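Local coordinates for DUF3822 family protein (Bacteroides thetaiotaomicron VPI-5482, PDB 3HRG), which is of unknown function but has an actin-like ATPase fold, which hints at, without proving, a role in binding or hydrolysing a nucleotide, at residues I81-F86 / Y109-K114; I174-R179 / K205-N210; L182-S187 / L201-Q206. All blocks are in the same frame, centred on the assembly; numbering follows the deposited sequence.

In the fold
All three contacts are made by side chains, and no hydrogen bond links the two segments within any one contact. Contact 1 stands apart and is partly exposed: it joins the 3-10 turn and loop after outer strand 78-82 to the other outer strand, 105-112, of a three-stranded antiparallel sheet, and is half aromatic, half aliphatic. Contacts 2 and 3, centres about 6 Å apart, pack helix 193-206, or the turn at its end, against strands 171-178 and 181-189 of one mixed sheet, themselves probably hydrogen-bonded to each other. Contact 2 is the buried one, built on sulfur, leucine and phenylalanine, whereas contact 3 is partly buried, with an exposed glutamine amide at its margin.

Contact 1 (I81-F86 / Y109-K114); sequences IPLELF and YNILKK
Tyr-109 meets Phe-86 in an edge-to-face pair, the ring centroids 4.9 Å apart and the planes inclined at 56°. The corner atom Phe-86 CZ sits over the centre of one tyrosine face, 3.7 Å from Tyr-109 CD1, and Phe-86 CE2 follows at 3.8 Å from Tyr-109 CE1. Tyr-109 CG stands between the backbone N and the carbonyl carbon (chi1 67°), which turns this face to the incoming phenylalanine. The phenol OH lies beyond the aromatic contact and is hydrogen-bonded to Glu-88, just past segment 81-86, so one ring is held both by its face and by its polar end. With alanine in place of the tyrosine, Phe-86 CZ is likely to lose the face it rests on and Glu-88 its phenol partner. Asn-110 bonds elsewhere, OD1 to Thr-145 OG1 and Ser-142 N, ND2 to Phe-140 O. Ile-111 comes back to the contact: its branch methyl CG2 touches Leu-83 CD1 at 4.0 Å, the two side chains crossing at about a right angle, while its CG1 lies in plane at the edge of the Tyr-109 ring. Leu-83 belongs to the 3-10 turn after strand 78-82, and Phe-86 to the loop that follows. The contact is thus apolar, aliphatic in one half and aromatic in the other, with Val-118 of middle strand 117-124 also touching Leu-83 and Phe-86, while the phenol OH bonds outside the two segments.

Contact 2 (I174-R179 / K205-N210); sequences IYCFER and KQLEFN
Cys-176, on strand 171-178, packs against Leu-207 and Phe-209 at the C-terminal end of helix 193-206, where the chain leaves the helix through a Schellman motif. The methyl Leu-207 CD1 comes closest, 3.5 Å from Cys-176 CB, and lies equally near the sulfur. Phe-209 reaches the same cysteine with its far end, its CZ 3.9 Å from Cys-176 CB. The sulfur completes a sulfur-aromatic contact, with Cys-176 SG 5.0 Å from the centroid of the Phe-209 ring and 43° off the ring normal, an oblique approach. Cys-176 SG is anti to its own carbonyl carbon (chi1 -62°), and in this position it meets the leucine methyl and the ring together. Further out, Met-163 of strand 162-167 touches both Cys-176 and Phe-209, and Trp-204 of the helix pairs edge-to-face with the Phe-209 ring. Phe-177 and Tyr-175 of the strand, the former directed away from the helix end, pack on helix 144-154 instead, so this strand of the mixed sheet lies between two helices. What positions Leu-207 and Phe-209 is the turn between them: Glu-208, with positive phi (55°), ends the helix and redirects the chain so that Phe-209 comes back to the cysteine. Beyond it Asn-210 OD1 accepts bonds from the backbone N of both Glu-212 and Arg-213, and within the turn Glu-208 N is hydrogen-bonded to Lys-205 O at 3.1 Å.

Contact 3 (L182-S187 / L201-Q206); sequences LLLANS and LYVWKQ
Leu-184 bears this contact from the strand side, meeting Val-203 and Gln-206 one helical turn apart on helix 193-206. The purely apolar part lies between methyls: Val-203 CG1 is 4.0 Å from Leu-184 CD1, and Leu-184 CD2 is barely further away, so one valine methyl touches both branches of the leucine. Leu-184 CG, anti to the backbone N (chi1 178°), places both methyls within reach of Val-203 CG1. The second kind of contact sets a methyl against a flat polar group. Leu-184 CD1 is 3.7 Å from Gln-206 OE1 and 3.9 Å from Gln-206 NE2, so the amide is met across its width and not at one atom alone. Gln-206 is extended, and its chain crosses the leucine at about a right angle. No hydrogen bond passes between the segments; the helix backbone is bonded within itself, as in Gln-206 N to Tyr-202 O (2.9 Å), and strand 181-189 pairs with strand 171-178. Val-203 also rests on Cys-176 and Met-163 of the next strands, which carries the packing inward from the sheet edge. On the strand, Leu-183 and Leu-184 both face Cys-176, a classic beta bulge. Edge strand 181-189 then feeds helix 193-206, which leads to strand 215-220, parallel to strand 162-167 beside it, within the 3-2-1-4-5 sheet characteristic of the actin-like ATPase fold.

Contact 1 (I81-F86 / Y109-K114)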
# COMPACT_ATOMS: atom_id res chain seq x y z
N ILE A 81 0.01 11.76 9.17
CA ILE A 81 -0.20 12.84 10.14
C ILE A 81 -1.69 12.84 10.55
O ILE A 81 -2.58 12.61 9.73
CB ILE A 81 0.26 14.23 9.62
CG1 ILE A 81 0.31 15.25 10.77
CG2 ILE A 81 -0.61 14.70 8.48
CD1 ILE A 81 0.59 16.65 10.29
N PRO A 82 -1.95 13.01 11.86
CA PRO A 82 -3.35 13.00 12.24
C PRO A 82 -4.05 14.16 11.55
O PRO A 82 -3.43 15.20 11.34
CB PRO A 82 -3.31 13.22 13.76
CG PRO A 82 -2.01 12.69 14.17
CD PRO A 82 -1.07 12.84 13.04
N LEU A 83 -5.32 13.98 11.20
CA LEU A 83 -6.09 15.02 10.48
C LEU A 83 -6.12 16.34 11.23
O LEU A 83 -5.95 17.42 10.62
CB LEU A 83 -7.51 14.54 10.18
CG LEU A 83 -8.45 15.50 9.43
CD1 LEU A 83 -7.89 15.85 8.06
CD2 LEU A 83 -9.84 14.90 9.26
N GLU A 84 -6.27 16.28 12.54
CA GLU A 84 -6.32 17.50 13.34
C GLU A 84 -4.99 18.28 13.33
O GLU A 84 -4.98 19.45 13.71
CB GLU A 84 -6.80 17.20 14.75
CG GLU A 84 -5.78 16.48 15.57
CD GLU A 84 -6.30 15.96 16.88
OE1 GLU A 84 -7.41 16.36 17.34
OE2 GLU A 84 -5.56 15.12 17.45
N LEU A 85 -3.89 17.62 12.96
CA LEU A 85 -2.58 18.25 12.84
C LEU A 85 -2.20 18.58 11.40
O LEU A 85 -1.14 19.15 11.17
CB LEU A 85 -1.50 17.36 13.47
CG LEU A 85 -1.52 17.23 14.99
CD1 LEU A 85 -0.51 16.20 15.44
CD2 LEU A 85 -1.27 18.58 15.62
N PHE A 86 -3.04 18.23 10.43
CA PHE A 86 -2.74 18.45 9.04
C PHE A 86 -3.27 19.76 8.46
O PHE A 86 -4.43 20.10 8.67
CB PHE A 86 -3.35 17.33 8.21
CG PHE A 86 -3.12 17.49 6.73
CD1 PHE A 86 -1.85 17.29 6.20
CD2 PHE A 86 -4.16 17.82 5.87
CE1 PHE A 86 -1.62 17.44 4.81
CE2 PHE A 86 -3.93 17.97 4.52
CZ PHE A 86 -2.67 17.79 3.99
N TYR A 109 -1.38 13.92 -1.30
CA TYR A 109 -1.91 13.43 -0.05
C TYR A 109 -3.33 12.89 -0.18
O TYR A 109 -4.08 13.33 -1.03
CB TYR A 109 -1.86 14.50 1.04
CG TYR A 109 -2.77 15.66 0.83
CD1 TYR A 109 -4.08 15.62 1.30
CD2 TYR A 109 -2.35 16.79 0.16
CE1 TYR A 109 -4.94 16.70 1.10
CE2 TYR A 109 -3.19 17.87 -0.02
CZ TYR A 109 -4.49 17.80 0.45
OH TYR A 109 -5.34 18.87 0.26
N ASN A 110 -3.65 11.92 0.68
CA ASN A 110 -4.97 11.37 0.81
C ASN A 110 -5.50 11.60 2.23
O ASN A 110 -4.83 11.25 3.19
CB ASN A 110 -4.96 9.87 0.66
CG ASN A 110 -4.41 9.38 -0.67
OD1 ASN A 110 -3.71 8.37 -0.68
ND2 ASN A 110 -4.71 10.07 -1.77
N ILE A 111 -6.71 12.13 2.33
CA ILE A 111 -7.37 12.29 3.59
C ILE A 111 -8.24 11.05 3.86
O ILE A 111 -9.08 10.68 3.03
CB ILE A 111 -8.26 13.54 3.61
CG1 ILE A 111 -7.41 14.78 3.40
CG2 ILE A 111 -9.02 13.64 4.98
CD1 ILE A 111 -8.21 16.08 3.18
N LEU A 112 -8.03 10.42 5.00
CA LEU A 112 -8.82 9.28 5.43
C LEU A 112 -9.76 9.84 6.49
O LEU A 112 -9.45 9.80 7.68
CB LEU A 112 -7.94 8.16 5.96
CG LEU A 112 -7.00 7.41 5.00
CD1 LEU A 112 -5.88 8.26 4.34
CD2 LEU A 112 -6.40 6.20 5.74
N LYS A 113 -10.90 10.39 6.06
CA LYS A 113 -11.86 11.06 6.99
C LYS A 113 -12.35 10.17 8.13
O LYS A 113 -12.30 10.57 9.30
CB LYS A 113 -13.06 11.63 6.21
CG LYS A 113 -14.02 12.44 7.08
N LYS A 114 -12.80 8.96 7.78
CA LYS A 114 -13.26 7.97 8.76
C LYS A 114 -12.20 7.61 9.82
O LYS A 114 -12.55 7.40 10.99
CB LYS A 114 -13.70 6.69 8.01

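Contact 2 (I174-R179 / K205-N210)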
# COMPACT_ATOMS: atom_id res chain seq x y z
N ILE A 174 4.57 -0.93 8.21
CA ILE A 174 4.00 -1.31 9.51
C ILE A 174 2.87 -0.37 9.89
O ILE A 174 3.04 0.86 9.87
CB ILE A 174 5.07 -1.33 10.60
CG1 ILE A 174 6.21 -2.28 10.22
CG2 ILE A 174 4.46 -1.70 11.97
CD1 ILE A 174 7.35 -2.33 11.22
N TYR A 175 1.73 -0.96 10.25
CA TYR A 175 0.49 -0.26 10.60
C TYR A 175 -0.01 -0.82 11.92
O TYR A 175 -0.37 -2.01 12.02
CB TYR A 175 -0.56 -0.44 9.52
CG TYR A 175 -0.05 -0.12 8.13
CD1 TYR A 175 0.03 1.20 7.68
CD2 TYR A 175 0.41 -1.13 7.30
CE1 TYR A 175 0.52 1.50 6.38
CE2 TYR A 175 0.87 -0.85 5.98
CZ TYR A 175 0.94 0.47 5.56
OH TYR A 175 1.44 0.76 4.31
N CYS A 176 -0.07 0.03 12.95
CA CYS A 176 -0.46 -0.41 14.29
C CYS A 176 -1.77 0.21 14.75
O CYS A 176 -1.99 1.40 14.52
CB CYS A 176 0.65 -0.09 15.31
SG CYS A 176 2.16 -0.95 14.93
N PHE A 177 -2.58 -0.59 15.46
CA PHE A 177 -3.91 -0.15 15.87
C PHE A 177 -4.35 -0.56 17.25
O PHE A 177 -3.93 -1.59 17.77
CB PHE A 177 -4.97 -0.77 14.94
CG PHE A 177 -4.87 -0.33 13.53
CD1 PHE A 177 -4.04 -1.01 12.64
CD2 PHE A 177 -5.59 0.77 13.08
CE1 PHE A 177 -3.97 -0.58 11.31
CE2 PHE A 177 -5.52 1.17 11.77
CZ PHE A 177 -4.71 0.51 10.89
N GLU A 178 -5.26 0.25 17.80
CA GLU A 178 -5.92 -0.04 19.06
C GLU A 178 -7.38 0.26 18.79
O GLU A 178 -7.72 1.42 18.57
CB GLU A 178 -5.39 0.81 20.23
CG GLU A 178 -6.12 0.53 21.55
CD GLU A 178 -5.49 1.23 22.74
OE1 GLU A 178 -4.59 2.08 22.58
OE2 GLU A 178 -5.89 0.87 23.84
N ARG A 179 -8.20 -0.80 18.79
CA ARG A 179 -9.66 -0.74 18.56
C ARG A 179 -10.02 0.22 17.41
O ARG A 179 -10.81 1.15 17.57
CB ARG A 179 -10.39 -0.40 19.86
CG ARG A 179 -11.90 -0.67 19.84
CD ARG A 179 -12.50 -0.46 21.22
NE ARG A 179 -13.90 -0.85 21.26
N LYS A 205 8.36 -2.48 20.72
CA LYS A 205 8.86 -1.92 21.98
C LYS A 205 8.49 -0.44 22.09
O LYS A 205 8.08 0.02 23.15
CB LYS A 205 10.38 -2.14 22.12
CG LYS A 205 11.02 -1.71 23.46
CD LYS A 205 10.48 -2.52 24.67
CE LYS A 205 11.05 -2.09 26.02
NZ LYS A 205 10.78 -0.67 26.32
N GLN A 206 8.61 0.30 20.98
CA GLN A 206 8.29 1.71 20.92
C GLN A 206 6.85 2.01 21.37
O GLN A 206 6.60 2.99 22.06
CB GLN A 206 8.44 2.22 19.48
CG GLN A 206 8.24 3.71 19.24
CD GLN A 206 8.13 4.11 17.75
OE1 GLN A 206 8.33 3.31 16.84
NE2 GLN A 206 7.76 5.34 17.51
N LEU A 207 5.92 1.17 20.92
CA LEU A 207 4.49 1.35 21.23
C LEU A 207 4.02 0.64 22.49
O LEU A 207 2.82 0.65 22.81
CB LEU A 207 3.70 0.89 20.01
CG LEU A 207 3.85 1.74 18.75
CD1 LEU A 207 2.98 1.20 17.60
CD2 LEU A 207 3.49 3.15 19.08
N GLU A 208 4.98 0.02 23.18
CA GLU A 208 4.79 -0.74 24.41
C GLU A 208 3.74 -1.83 24.24
O GLU A 208 2.88 -2.00 25.10
CB GLU A 208 4.48 0.20 25.59
CG GLU A 208 5.50 1.36 25.72
CD GLU A 208 5.25 2.30 26.89
OE1 GLU A 208 4.79 1.87 27.97
OE2 GLU A 208 5.55 3.49 26.72
N PHE A 209 3.80 -2.53 23.11
CA PHE A 209 2.90 -3.65 22.87
C PHE A 209 3.21 -4.76 23.88
O PHE A 209 4.35 -4.93 24.32
CB PHE A 209 3.00 -4.16 21.43
CG PHE A 209 2.05 -3.51 20.45
CD1 PHE A 209 1.74 -2.17 20.51
CD2 PHE A 209 1.59 -4.26 19.37
CE1 PHE A 209 0.88 -1.59 19.55
CE2 PHE A 209 0.74 -3.71 18.41
CZ PHE A 209 0.41 -2.36 18.48
N ASN A 210 2.16 -5.48 24.27
CA ASN A 210 2.24 -6.56 25.25
C ASN A 210 2.63 -7.84 24.51
O ASN A 210 1.91 -8.30 23.61
CB ASN A 210 0.90 -6.69 25.95
CG ASN A 210 0.93 -7.67 27.07
OD1 ASN A 210 1.08 -8.86 26.85
ND2 ASN A 210 0.74 -7.19 28.29

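Contact 3 (L182-S187 / L201-Q206)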
# COMPACT_ATOMS: atom_id res chain seq x y z
N LEU A 182 -5.64 4.29 14.51
CA LEU A 182 -4.31 4.13 13.98
C LEU A 182 -3.33 4.76 14.96
O LEU A 182 -3.47 5.92 15.27
CB LEU A 182 -4.18 4.81 12.62
CG LEU A 182 -2.80 4.69 11.95
CD1 LEU A 182 -2.45 3.23 11.64
CD2 LEU A 182 -2.74 5.53 10.66
N LEU A 183 -2.38 3.99 15.43
CA LEU A 183 -1.34 4.45 16.38
C LEU A 183 -0.03 4.84 15.67
O LEU A 183 0.70 5.73 16.14
CB LEU A 183 -1.02 3.34 17.37
CG LEU A 183 -2.14 2.76 18.24
CD1 LEU A 183 -1.65 1.48 18.94
CD2 LEU A 183 -2.70 3.77 19.23
N LEU A 184 0.26 4.18 14.54
CA LEU A 184 1.49 4.39 13.80
C LEU A 184 1.39 3.80 12.41
O LEU A 184 0.79 2.72 12.23
CB LEU A 184 2.64 3.69 14.54
CG LEU A 184 4.07 3.67 13.99
CD1 LEU A 184 5.08 3.70 15.19
CD2 LEU A 184 4.31 2.51 13.05
N ALA A 185 1.98 4.51 11.44
CA ALA A 185 2.11 4.02 10.06
C ALA A 185 3.49 4.45 9.55
O ALA A 185 3.74 5.65 9.41
CB ALA A 185 1.05 4.58 9.18
N ASN A 186 4.39 3.50 9.33
CA ASN A 186 5.70 3.86 8.78
C ASN A 186 6.28 2.68 7.99
O ASN A 186 5.81 1.55 8.10
CB ASN A 186 6.70 4.33 9.85
CG ASN A 186 7.90 5.07 9.24
OD1 ASN A 186 7.75 5.75 8.24
ND2 ASN A 186 9.07 4.92 9.83
N SER A 187 7.25 2.99 7.16
CA SER A 187 7.90 2.01 6.34
C SER A 187 9.40 2.07 6.59
O SER A 187 9.95 3.17 6.77
CB SER A 187 7.60 2.27 4.89
OG SER A 187 8.18 1.28 4.07
N LEU A 201 10.38 -5.58 15.85
CA LEU A 201 10.59 -5.55 17.29
C LEU A 201 10.82 -4.15 17.83
O LEU A 201 10.47 -3.86 19.00
CB LEU A 201 11.73 -6.50 17.70
CG LEU A 201 11.47 -8.00 17.38
CD1 LEU A 201 12.69 -8.91 17.76
CD2 LEU A 201 10.19 -8.50 18.04
N TYR A 202 11.46 -3.30 17.03
CA TYR A 202 11.69 -1.91 17.43
C TYR A 202 10.32 -1.23 17.64
O TYR A 202 10.09 -0.60 18.66
CB TYR A 202 12.47 -1.13 16.36
CG TYR A 202 12.68 0.29 16.79
CD1 TYR A 202 13.75 0.63 17.56
CD2 TYR A 202 11.77 1.29 16.45
CE1 TYR A 202 13.93 1.90 18.01
CE2 TYR A 202 11.94 2.59 16.90
CZ TYR A 202 13.03 2.87 17.67
OH TYR A 202 13.26 4.14 18.14
N VAL A 203 9.45 -1.34 16.66
CA VAL A 203 8.13 -0.72 16.76
C VAL A 203 7.31 -1.34 17.90
O VAL A 203 6.59 -0.66 18.60
CB VAL A 203 7.36 -0.76 15.44
CG1 VAL A 203 5.93 -0.19 15.62
CG2 VAL A 203 8.15 -0.00 14.31
N TRP A 204 7.41 -2.65 18.09
CA TRP A 204 6.69 -3.30 19.15
C TRP A 204 7.05 -2.68 20.50
O TRP A 204 6.19 -2.43 21.35
CB TRP A 204 7.03 -4.81 19.19
CG TRP A 204 6.07 -5.65 20.02
CD1 TRP A 204 6.11 -5.88 21.37
CD2 TRP A 204 4.97 -6.39 19.52
NE1 TRP A 204 5.05 -6.68 21.73
CE2 TRP A 204 4.35 -7.02 20.61
CE3 TRP A 204 4.41 -6.53 18.25
CZ2 TRP A 204 3.20 -7.80 20.46
CZ3 TRP A 204 3.29 -7.33 18.09
CH2 TRP A 204 2.69 -7.96 19.20
N LYS A 205 8.36 -2.48 20.72
CA LYS A 205 8.86 -1.92 21.98
C LYS A 205 8.49 -0.44 22.09
O LYS A 205 8.08 0.02 23.15
CB LYS A 205 10.38 -2.14 22.12
CG LYS A 205 11.02 -1.71 23.46
CD LYS A 205 10.48 -2.52 24.67
CE LYS A 205 11.05 -2.09 26.02
NZ LYS A 205 10.78 -0.67 26.32
N GLN A 206 8.61 0.30 20.98
CA GLN A 206 8.29 1.71 20.92
C GLN A 206 6.85 2.01 21.37
O GLN A 206 6.60 2.99 22.06
CB GLN A 206 8.44 2.22 19.48
CG GLN A 206 8.24 3.71 19.24
CD GLN A 206 8.13 4.11 17.75
OE1 GLN A 206 8.33 3.31 16.84
NE2 GLN A 206 7.76 5.34 17.51